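Local coordinates for protein taurocyamine kinase (Schistosoma mansoni, PDB 4WOD) that catalyses the reversible, magnesium-dependent transfer of a phosphate group between ATP and the guanidino compound taurocyamine, at residues G58-D66 and F76-Y84; E522-T531 and W564-N574. The protein carries 4 engineered substitutions. One frame throughout, in Å; residues are numbered along the deposited sequence.

From the N terminus the chain meets contact 1 first: residues 58-66, the loop after helix 46-55, fold back on helix 74-84 across a short linker of nine residues that holds helix 69-72. This ties loop to helix within the N-terminal domain of the first kinase repeat, beside a bound arginine. Contact 2 comes much later, in the catalytic domain of the second repeat, where strand 525-529 pairs with strand 569-573 and closes a longer excursion that includes helices 535-543 and 553-558. The two follow one another along the chain without crossing, their centres about 44 Å apart.

Contact 1: G58-D66 and F76-Y84; sequences GALLPRSCD and FFDAVIADY. With ARG (arginine), chain B.
The irregular loop G58-D66 runs over the helix F76-Y84, with L61 and V80 the closest pair of CA atoms at 7.6 Å. No hydrogen bond joins the two segments. The loop faces the helix with apolar side chains, while its backbone amides at L60 and L61 serve the bound arginine.

L61 sits at the middle. Its CD2 packs against V80 CG1 at 3.6 Å, and its CD1 stands over the centre of the Y84 ring, 3.9 Å from the centroid, as a CH-pi contact. Y84 has CG anti to its own N (chi1 -177°), which lifts the ring off the helix to meet L61 over a face and L60 CD2 at an edge. Further along, P62 slides past F76 and F77, its CG 3.7 Å from F76 CE2 and a little farther from F77 CE1, while P62 CD meets the tip of V80. The edge of the F77 ring ends near R63 O.

On the ligand side, L60 N gives a nearly straight bond to O of the bound arginine at 2.8 Å. L61 N reaches its OXT at 3.0 Å, and R63 NH1 reaches the same oxygen at 2.9 Å, with a weaker bond from NH2. R63 NH1 also bonds P62 O, in the guanidinium plane but from above the carbonyl plane, which would help fix its rotation. E222 OE1 is also hydrogen-bonded to the bound arginine. Backbone amides and a cationic guanidinium thus form a carboxylate pocket, which would probably suit an acidic group at this end of a guanidino substrate, and the greasy underside seats that pocket on the helix.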
loop_
_atom_site.group_PDB
_atom_site.type_symbol
_atom_site.label_atom_id
_atom_site.label_comp_id
_atom_site.label_asym_id
_atom_site.label_seq_id
_atom_site.Cartn_x
_atom_site.Cartn_y
_atom_site.Cartn_z
ATOM N N GLY A 58 3.351 1.639 19.505
ATOM C CA GLY A 58 3.772 1.437 18.129
ATOM C C GLY A 58 4.294 0.033 17.879
ATOM O O GLY A 58 4.387 -0.410 16.738
ATOM N N ALA A 59 4.643 -0.670 18.950
ATOM C CA ALA A 59 5.189 -2.021 18.832
ATOM C C ALA A 59 4.111 -3.013 18.391
ATOM O O ALA A 59 3.038 -3.084 18.980
ATOM C CB ALA A 59 5.809 -2.454 20.148
ATOM N N LEU A 60 4.419 -3.789 17.362
ATOM C CA LEU A 60 3.492 -4.760 16.795
ATOM C C LEU A 60 3.425 -6.097 17.556
ATOM O O LEU A 60 2.373 -6.740 17.629
ATOM C CB LEU A 60 3.894 -5.030 15.348
ATOM C CG LEU A 60 2.893 -5.817 14.516
ATOM C CD1 LEU A 60 1.601 -5.032 14.445
ATOM C CD2 LEU A 60 3.463 -6.059 13.117
ATOM N N LEU A 61 4.561 -6.506 18.103
ATOM C CA LEU A 61 4.743 -7.847 18.663
ATOM C C LEU A 61 5.082 -7.849 20.155
ATOM O O LEU A 61 5.608 -6.875 20.671
ATOM C CB LEU A 61 5.856 -8.570 17.899
ATOM C CG LEU A 61 5.540 -8.870 16.434
ATOM C CD1 LEU A 61 6.721 -9.531 15.751
ATOM C CD2 LEU A 61 4.304 -9.739 16.318
ATOM N N PRO A 62 4.767 -8.952 20.858
ATOM C CA PRO A 62 5.310 -9.090 22.213
ATOM C C PRO A 62 6.799 -9.412 22.128
ATOM O O PRO A 62 7.355 -9.473 21.021
ATOM C CB PRO A 62 4.540 -10.280 22.797
ATOM C CG PRO A 62 4.154 -11.119 21.545
ATOM C CD PRO A 62 3.871 -10.062 20.483
ATOM N N ARG A 63 7.433 -9.661 23.264
ATOM C CA ARG A 63 8.745 -10.287 23.216
ATOM C C ARG A 63 8.650 -11.562 24.033
ATOM O O ARG A 63 7.552 -12.026 24.319
ATOM C CB ARG A 63 9.839 -9.327 23.718
ATOM C CG ARG A 63 9.929 -8.006 22.894
ATOM C CD ARG A 63 10.442 -8.241 21.436
ATOM N NE ARG A 63 10.668 -7.006 20.665
ATOM C CZ ARG A 63 9.734 -6.345 19.990
ATOM N NH1 ARG A 63 8.471 -6.767 19.981
ATOM N NH2 ARG A 63 10.060 -5.243 19.315
ATOM N N SER A 64 9.777 -12.150 24.403
ATOM C CA SER A 64 9.715 -13.378 25.181
ATOM C C SER A 64 10.610 -13.272 26.397
ATOM O O SER A 64 11.764 -12.864 26.293
ATOM C CB SER A 64 10.094 -14.593 24.322
ATOM O OG SER A 64 11.258 -14.345 23.561
ATOM N N CYS A 65 10.049 -13.633 27.547
ATOM C CA CYS A 65 10.772 -13.632 28.810
ATOM C C CYS A 65 11.974 -14.579 28.788
ATOM O O CYS A 65 12.986 -14.330 29.443
ATOM C CB CYS A 65 9.815 -14.006 29.946
ATOM S SG CYS A 65 8.916 -15.589 29.773
ATOM N N ASP A 66 11.844 -15.670 28.042
ATOM C CA ASP A 66 12.934 -16.622 27.825
ATOM C C ASP A 66 12.486 -17.552 26.705
ATOM O O ASP A 66 11.354 -17.452 26.241
ATOM C CB ASP A 66 13.261 -17.420 29.094
ATOM C CG ASP A 66 12.054 -18.169 29.642
ATOM O OD1 ASP A 66 11.643 -19.187 29.045
ATOM O OD2 ASP A 66 11.526 -17.748 30.691
ATOM N N PHE A 76 -1.229 -18.236 23.064
ATOM C CA PHE A 76 -1.021 -16.826 22.750
ATOM C C PHE A 76 0.009 -16.660 21.632
ATOM O O PHE A 76 -0.267 -16.030 20.609
ATOM C CB PHE A 76 -0.585 -16.065 24.013
ATOM C CG PHE A 76 -0.090 -14.660 23.759
ATOM C CD1 PHE A 76 -0.980 -13.632 23.458
ATOM C CD2 PHE A 76 1.272 -14.357 23.854
ATOM C CE1 PHE A 76 -0.520 -12.329 23.230
ATOM C CE2 PHE A 76 1.747 -13.045 23.625
ATOM C CZ PHE A 76 0.849 -12.033 23.315
ATOM N N PHE A 77 1.201 -17.222 21.824
ATOM C CA PHE A 77 2.279 -16.992 20.848
ATOM C C PHE A 77 2.016 -17.630 19.479
ATOM O O PHE A 77 2.417 -17.061 18.462
ATOM C CB PHE A 77 3.625 -17.493 21.391
ATOM C CG PHE A 77 4.309 -16.514 22.311
ATOM C CD1 PHE A 77 5.006 -15.426 21.795
ATOM C CD2 PHE A 77 4.245 -16.671 23.687
ATOM C CE1 PHE A 77 5.635 -14.509 22.641
ATOM C CE2 PHE A 77 4.880 -15.761 24.539
ATOM C CZ PHE A 77 5.574 -14.669 24.005
ATOM N N ASP A 78 1.381 -18.806 19.445
ATOM C CA ASP A 78 1.108 -19.454 18.155
ATOM C C ASP A 78 0.146 -18.591 17.345
ATOM O O ASP A 78 0.277 -18.457 16.126
ATOM C CB ASP A 78 0.543 -20.862 18.343
ATOM C CG ASP A 78 1.631 -21.916 18.390
ATOM O OD1 ASP A 78 2.820 -21.526 18.401
ATOM O OD2 ASP A 78 1.307 -23.125 18.424
ATOM N N ALA A 79 -0.797 -17.974 18.043
ATOM C CA ALA A 79 -1.735 -17.075 17.393
ATOM C C ALA A 79 -1.001 -15.864 16.826
ATOM O O ALA A 79 -1.210 -15.495 15.661
ATOM C CB ALA A 79 -2.824 -16.650 18.366
ATOM N N VAL A 80 -0.116 -15.263 17.627
ATOM C CA VAL A 80 0.657 -14.101 17.186
ATOM C C VAL A 80 1.569 -14.434 15.996
ATOM O O VAL A 80 1.684 -13.668 15.031
ATOM C CB VAL A 80 1.515 -13.534 18.358
ATOM C CG1 VAL A 80 2.535 -12.529 17.859
ATOM C CG2 VAL A 80 0.614 -12.925 19.440
ATOM N N ILE A 81 2.228 -15.579 16.089
ATOM C CA ILE A 81 3.220 -15.991 15.100
ATOM C C ILE A 81 2.552 -16.332 13.774
ATOM O O ILE A 81 2.999 -15.885 12.713
ATOM C CB ILE A 81 4.041 -17.202 15.625
ATOM C CG1 ILE A 81 4.991 -16.751 16.741
ATOM C CG2 ILE A 81 4.820 -17.875 14.500
ATOM C CD1 ILE A 81 5.520 -17.908 17.597
ATOM N N ALA A 82 1.472 -17.112 13.841
ATOM C CA ALA A 82 0.693 -17.466 12.655
ATOM C C ALA A 82 0.204 -16.208 11.933
ATOM O O ALA A 82 0.274 -16.116 10.720
ATOM C CB ALA A 82 -0.488 -18.368 13.029
ATOM N N ASP A 83 -0.249 -15.227 12.697
ATOM C CA ASP A 83 -0.704 -13.961 12.148
ATOM C C ASP A 83 0.435 -13.157 11.480
ATOM O O ASP A 83 0.342 -12.806 10.288
ATOM C CB ASP A 83 -1.373 -13.151 13.267
ATOM C CG ASP A 83 -2.263 -12.035 12.739
ATOM O OD1 ASP A 83 -1.885 -11.373 11.747
ATOM O OD2 ASP A 83 -3.352 -11.818 13.324
ATOM N N TYR A 84 1.504 -12.877 12.235
ATOM C CA TYR A 84 2.619 -12.070 11.740
ATOM C C TYR A 84 3.319 -12.695 10.537
ATOM O O TYR A 84 3.661 -12.008 9.561
ATOM C CB TYR A 84 3.656 -11.831 12.851
ATOM C CG TYR A 84 4.787 -10.931 12.397
ATOM C CD1 TYR A 84 4.644 -9.548 12.391
ATOM C CD2 TYR A 84 5.988 -11.466 11.958
ATOM C CE1 TYR A 84 5.677 -8.729 11.960
ATOM C CE2 TYR A 84 7.010 -10.658 11.532
ATOM C CZ TYR A 84 6.852 -9.299 11.536
ATOM O OH TYR A 84 7.887 -8.510 11.105
HETATM N N ARG B . 7.653 -6.227 14.368
HETATM C CA ARG B . 8.218 -5.900 15.649
HETATM C C ARG B . 7.411 -4.998 16.564
HETATM O O ARG B . 6.924 -3.927 16.126
HETATM C CB ARG B . 9.607 -5.397 15.498
HETATM C CG ARG B . 10.596 -6.505 15.363
HETATM C CD ARG B . 11.423 -6.477 16.597
HETATM N NE ARG B . 12.417 -7.507 16.547
HETATM C CZ ARG B . 13.675 -7.296 16.810
HETATM N NH1 ARG B . 14.528 -8.274 16.752
HETATM N NH2 ARG B . 14.074 -6.090 17.107
HETATM O OXT ARG B . 7.327 -5.512 17.689
#

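Contact 2: E522-T531 and W564-N574; sequences EHAGTYYPLT and WPVGRGIFHNN
F571 and Y527 both carry CG anti to the backbone N (chi1 171° and -180°), which sends their rings to the same face of the paired strands. There the F571 ring reaches back along strand 525-529, its CZ 3.3 Å from H523 O at the ring edge, and Y527 CD1 lies beside F571 CB. On the other face Y528 CE2 stands over a face of the H572 imidazole, 4.0 Å from NE2, the two planes turned 47° apart.

The strands are antiparallel. T526 N to H572 O at 3.0 Å, and Y528 N to I570 O at 2.8 Å, alternate with the returning bonds, of which H572 N to T526 O is weak. Beyond the ladder L530 N binds R568 O at 2.8 Å, and a water bridges that carbonyl to T531 OG1. L530 packs CD2 against W564 CH2 at 3.6 Å and its CB against P565, whose peptide is cis and which opens a type II turn to R568. At the far end N573 ND2 makes a straight bond to E522 O (2.8 Å), with E522 O in the plane of the N573 amide.

Strand 525-529 is one edge of the antiparallel sheet of the second repeat's catalytic domain, and strand 569-573 continues it inward to strand 578-582. Helix 502-517 covers the Y527 and F571 face, where the Y527 hydroxyl is hydrogen-bonded to E509, and helix 535-543 packs on Y528 and H572.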
loop_
_atom_site.group_PDB
_atom_site.type_symbol
_atom_site.label_atom_id
_atom_site.label_comp_id
_atom_site.label_asym_id
_atom_site.label_seq_id
_atom_site.Cartn_x
_atom_site.Cartn_y
_atom_site.Cartn_z
ATOM N N GLU A 522 -28.146 29.233 -4.590
ATOM C CA GLU A 522 -28.212 27.821 -4.225
ATOM C C GLU A 522 -26.841 27.130 -4.290
ATOM O O GLU A 522 -26.584 26.143 -3.598
ATOM C CB GLU A 522 -29.195 27.100 -5.150
ATOM C CG GLU A 522 -29.558 25.707 -4.691
ATOM C CD GLU A 522 -30.777 25.163 -5.416
ATOM O OE1 GLU A 522 -31.157 25.749 -6.459
ATOM O OE2 GLU A 522 -31.355 24.158 -4.935
ATOM N N HIS A 523 -25.963 27.649 -5.132
ATOM C CA HIS A 523 -24.678 27.008 -5.357
ATOM C C HIS A 523 -23.593 27.563 -4.439
ATOM O O HIS A 523 -22.509 27.001 -4.365
ATOM C CB HIS A 523 -24.287 27.156 -6.835
ATOM C CG HIS A 523 -25.271 26.515 -7.764
ATOM N ND1 HIS A 523 -26.334 27.201 -8.316
ATOM C CD2 HIS A 523 -25.375 25.242 -8.206
ATOM C CE1 HIS A 523 -27.047 26.376 -9.062
ATOM N NE2 HIS A 523 -26.487 25.180 -9.010
ATOM N N ALA A 524 -23.884 28.659 -3.741
ATOM C CA ALA A 524 -22.937 29.207 -2.785
ATOM C C ALA A 524 -22.548 28.130 -1.777
ATOM O O ALA A 524 -23.400 27.336 -1.352
ATOM C CB ALA A 524 -23.531 30.425 -2.072
ATOM N N GLY A 525 -21.266 28.079 -1.428
ATOM C CA GLY A 525 -20.778 27.049 -0.537
ATOM C C GLY A 525 -19.375 27.294 -0.003
ATOM O O GLY A 525 -18.871 28.411 -0.037
ATOM N N THR A 526 -18.745 26.235 0.495
ATOM C CA THR A 526 -17.423 26.323 1.117
ATOM C C THR A 526 -16.486 25.283 0.505
ATOM O O THR A 526 -16.844 24.111 0.391
ATOM C CB THR A 526 -17.516 26.087 2.657
ATOM O OG1 THR A 526 -18.311 27.124 3.262
ATOM C CG2 THR A 526 -16.148 26.059 3.291
ATOM N N TYR A 527 -15.294 25.703 0.108
ATOM C CA TYR A 527 -14.290 24.746 -0.352
ATOM C C TYR A 527 -13.437 24.219 0.820
ATOM O O TYR A 527 -12.898 24.996 1.609
ATOM C CB TYR A 527 -13.392 25.384 -1.413
ATOM C CG TYR A 527 -12.335 24.444 -1.941
ATOM C CD1 TYR A 527 -12.688 23.321 -2.678
ATOM C CD2 TYR A 527 -10.978 24.687 -1.718
ATOM C CE1 TYR A 527 -11.720 22.451 -3.173
ATOM C CE2 TYR A 527 -10.009 23.821 -2.204
ATOM C CZ TYR A 527 -10.385 22.706 -2.928
ATOM O OH TYR A 527 -9.424 21.836 -3.411
ATOM N N TYR A 528 -13.333 22.898 0.931
ATOM C CA TYR A 528 -12.520 22.283 1.982
ATOM C C TYR A 528 -11.310 21.579 1.386
ATOM O O TYR A 528 -11.420 20.428 0.964
ATOM C CB TYR A 528 -13.333 21.280 2.805
ATOM C CG TYR A 528 -14.580 21.866 3.424
ATOM C CD1 TYR A 528 -14.533 22.512 4.660
ATOM C CD2 TYR A 528 -15.802 21.801 2.759
ATOM C CE1 TYR A 528 -15.677 23.059 5.230
ATOM C CE2 TYR A 528 -16.950 22.346 3.316
ATOM C CZ TYR A 528 -16.880 22.971 4.550
ATOM O OH TYR A 528 -18.024 23.514 5.096
ATOM N N PRO A 529 -10.162 22.272 1.349
ATOM C CA PRO A 529 -8.941 21.641 0.839
ATOM C C PRO A 529 -8.505 20.486 1.721
ATOM O O PRO A 529 -8.440 20.639 2.943
ATOM C CB PRO A 529 -7.899 22.771 0.869
ATOM C CG PRO A 529 -8.487 23.854 1.725
ATOM C CD PRO A 529 -9.977 23.701 1.668
ATOM N N LEU A 530 -8.207 19.348 1.108
ATOM C CA LEU A 530 -7.698 18.209 1.854
ATOM C C LEU A 530 -6.381 18.545 2.592
ATOM O O LEU A 530 -6.050 17.895 3.587
ATOM C CB LEU A 530 -7.509 17.014 0.909
ATOM C CG LEU A 530 -8.559 15.896 0.935
ATOM C CD1 LEU A 530 -9.962 16.432 0.706
ATOM C CD2 LEU A 530 -8.246 14.784 -0.077
ATOM N N THR A 531 -5.659 19.571 2.126
ATOM C CA THR A 531 -4.369 19.968 2.716
ATOM C C THR A 531 -4.522 20.870 3.929
ATOM O O THR A 531 -3.748 20.764 4.863
ATOM C CB THR A 531 -3.452 20.706 1.717
ATOM O OG1 THR A 531 -4.164 21.788 1.107
ATOM C CG2 THR A 531 -2.975 19.770 0.655
ATOM N N TRP A 564 0.154 13.241 -2.314
ATOM C CA TRP A 564 -1.024 13.314 -1.463
ATOM C C TRP A 564 -0.814 14.266 -0.280
ATOM O O TRP A 564 0.272 14.300 0.325
ATOM C CB TRP A 564 -1.364 11.906 -0.988
ATOM C CG TRP A 564 -2.653 11.793 -0.262
ATOM C CD1 TRP A 564 -2.826 11.668 1.085
ATOM C CD2 TRP A 564 -3.961 11.797 -0.841
ATOM N NE1 TRP A 564 -4.167 11.595 1.378
ATOM C CE2 TRP A 564 -4.883 11.669 0.214
ATOM C CE3 TRP A 564 -4.441 11.901 -2.146
ATOM C CZ2 TRP A 564 -6.257 11.635 0.001
ATOM C CZ3 TRP A 564 -5.807 11.871 -2.357
ATOM C CH2 TRP A 564 -6.700 11.732 -1.286
ATOM N N PRO A 565 -1.836 15.075 0.040
ATOM C CA PRO A 565 -3.126 15.212 -0.640
ATOM C C PRO A 565 -3.224 16.536 -1.395
ATOM O O PRO A 565 -4.293 17.147 -1.425
ATOM C CB PRO A 565 -4.112 15.198 0.529
ATOM C CG PRO A 565 -3.330 15.909 1.652
ATOM C CD PRO A 565 -1.829 15.870 1.277
ATOM N N VAL A 566 -2.114 16.982 -1.979
ATOM C CA VAL A 566 -2.020 18.327 -2.536
ATOM C C VAL A 566 -2.994 18.544 -3.695
ATOM O O VAL A 566 -3.128 17.695 -4.575
ATOM C CB VAL A 566 -0.571 18.617 -2.998
ATOM C CG1 VAL A 566 -0.460 20.002 -3.600
ATOM C CG2 VAL A 566 0.369 18.497 -1.819
ATOM N N GLY A 567 -3.666 19.689 -3.683
ATOM C CA GLY A 567 -4.602 20.063 -4.729
ATOM C C GLY A 567 -5.936 19.331 -4.739
ATOM O O GLY A 567 -6.731 19.524 -5.671
ATOM N N ARG A 568 -6.185 18.490 -3.729
ATOM C CA ARG A 568 -7.458 17.787 -3.597
ATOM C C ARG A 568 -8.382 18.471 -2.589
ATOM O O ARG A 568 -7.915 19.066 -1.622
ATOM C CB ARG A 568 -7.267 16.335 -3.145
ATOM C CG ARG A 568 -6.776 15.354 -4.213
ATOM C CD ARG A 568 -5.298 15.527 -4.482
ATOM N NE ARG A 568 -4.729 14.351 -5.137
ATOM C CZ ARG A 568 -3.441 14.026 -5.104
ATOM N NH1 ARG A 568 -2.576 14.783 -4.421
ATOM N NH2 ARG A 568 -3.025 12.936 -5.732
ATOM N N GLY A 569 -9.693 18.353 -2.796
ATOM C CA GLY A 569 -10.633 18.932 -1.851
ATOM C C GLY A 569 -12.077 18.648 -2.204
ATOM O O GLY A 569 -12.378 18.095 -3.258
ATOM N N ILE A 570 -12.968 19.021 -1.290
ATOM C CA ILE A 570 -14.393 18.858 -1.467
ATOM C C ILE A 570 -15.068 20.206 -1.257
ATOM O O ILE A 570 -14.789 20.893 -0.276
ATOM C CB ILE A 570 -14.982 17.819 -0.477
ATOM C CG1 ILE A 570 -14.301 16.454 -0.660
ATOM C CG2 ILE A 570 -16.510 17.693 -0.666
ATOM C CD1 ILE A 570 -14.711 15.431 0.380
ATOM N N PHE A 571 -15.958 20.561 -2.184
ATOM C CA PHE A 571 -16.808 21.750 -2.084
ATOM C C PHE A 571 -18.262 21.305 -1.925
ATOM O O PHE A 571 -18.686 20.338 -2.544
ATOM C CB PHE A 571 -16.658 22.630 -3.338
ATOM C CG PHE A 571 -17.648 23.777 -3.421
ATOM C CD1 PHE A 571 -17.350 25.002 -2.858
ATOM C CD2 PHE A 571 -18.858 23.628 -4.098
ATOM C CE1 PHE A 571 -18.251 26.064 -2.930
ATOM C CE2 PHE A 571 -19.771 24.689 -4.189
ATOM C CZ PHE A 571 -19.462 25.905 -3.602
ATOM N N HIS A 572 -19.029 21.991 -1.089
ATOM C CA HIS A 572 -20.471 21.847 -1.188
ATOM C C HIS A 572 -21.189 23.070 -0.648
ATOM O O HIS A 572 -20.610 23.881 0.076
ATOM C CB HIS A 572 -20.969 20.565 -0.486
ATOM C CG HIS A 572 -20.697 20.499 0.988
ATOM N ND1 HIS A 572 -21.184 21.427 1.888
ATOM C CD2 HIS A 572 -20.026 19.579 1.725
ATOM C CE1 HIS A 572 -20.801 21.095 3.110
ATOM N NE2 HIS A 572 -20.100 19.976 3.039
ATOM N N ASN A 573 -22.459 23.196 -1.019
ATOM C CA ASN A 573 -23.281 24.271 -0.492
ATOM C C ASN A 573 -23.748 23.892 0.916
ATOM O O ASN A 573 -23.480 22.777 1.399
ATOM C CB ASN A 573 -24.468 24.576 -1.426
ATOM C CG ASN A 573 -25.370 23.365 -1.690
ATOM O OD1 ASN A 573 -25.137 22.267 -1.190
ATOM N ND2 ASN A 573 -26.426 23.583 -2.477
ATOM N N ASN A 574 -24.403 24.819 1.599
ATOM C CA ASN A 574 -24.772 24.549 2.978
ATOM C C ASN A 574 -25.712 23.366 3.131
ATOM O O ASN A 574 -25.555 22.555 4.061
ATOM C CB ASN A 574 -25.405 25.785 3.612
ATOM C CG ASN A 574 -25.572 25.631 5.109
ATOM O OD1 ASN A 574 -26.636 25.246 5.591
ATOM N ND2 ASN A 574 -24.503 25.907 5.852
HETATM O O HOH W 1 -5.632 20.488 -0.852
#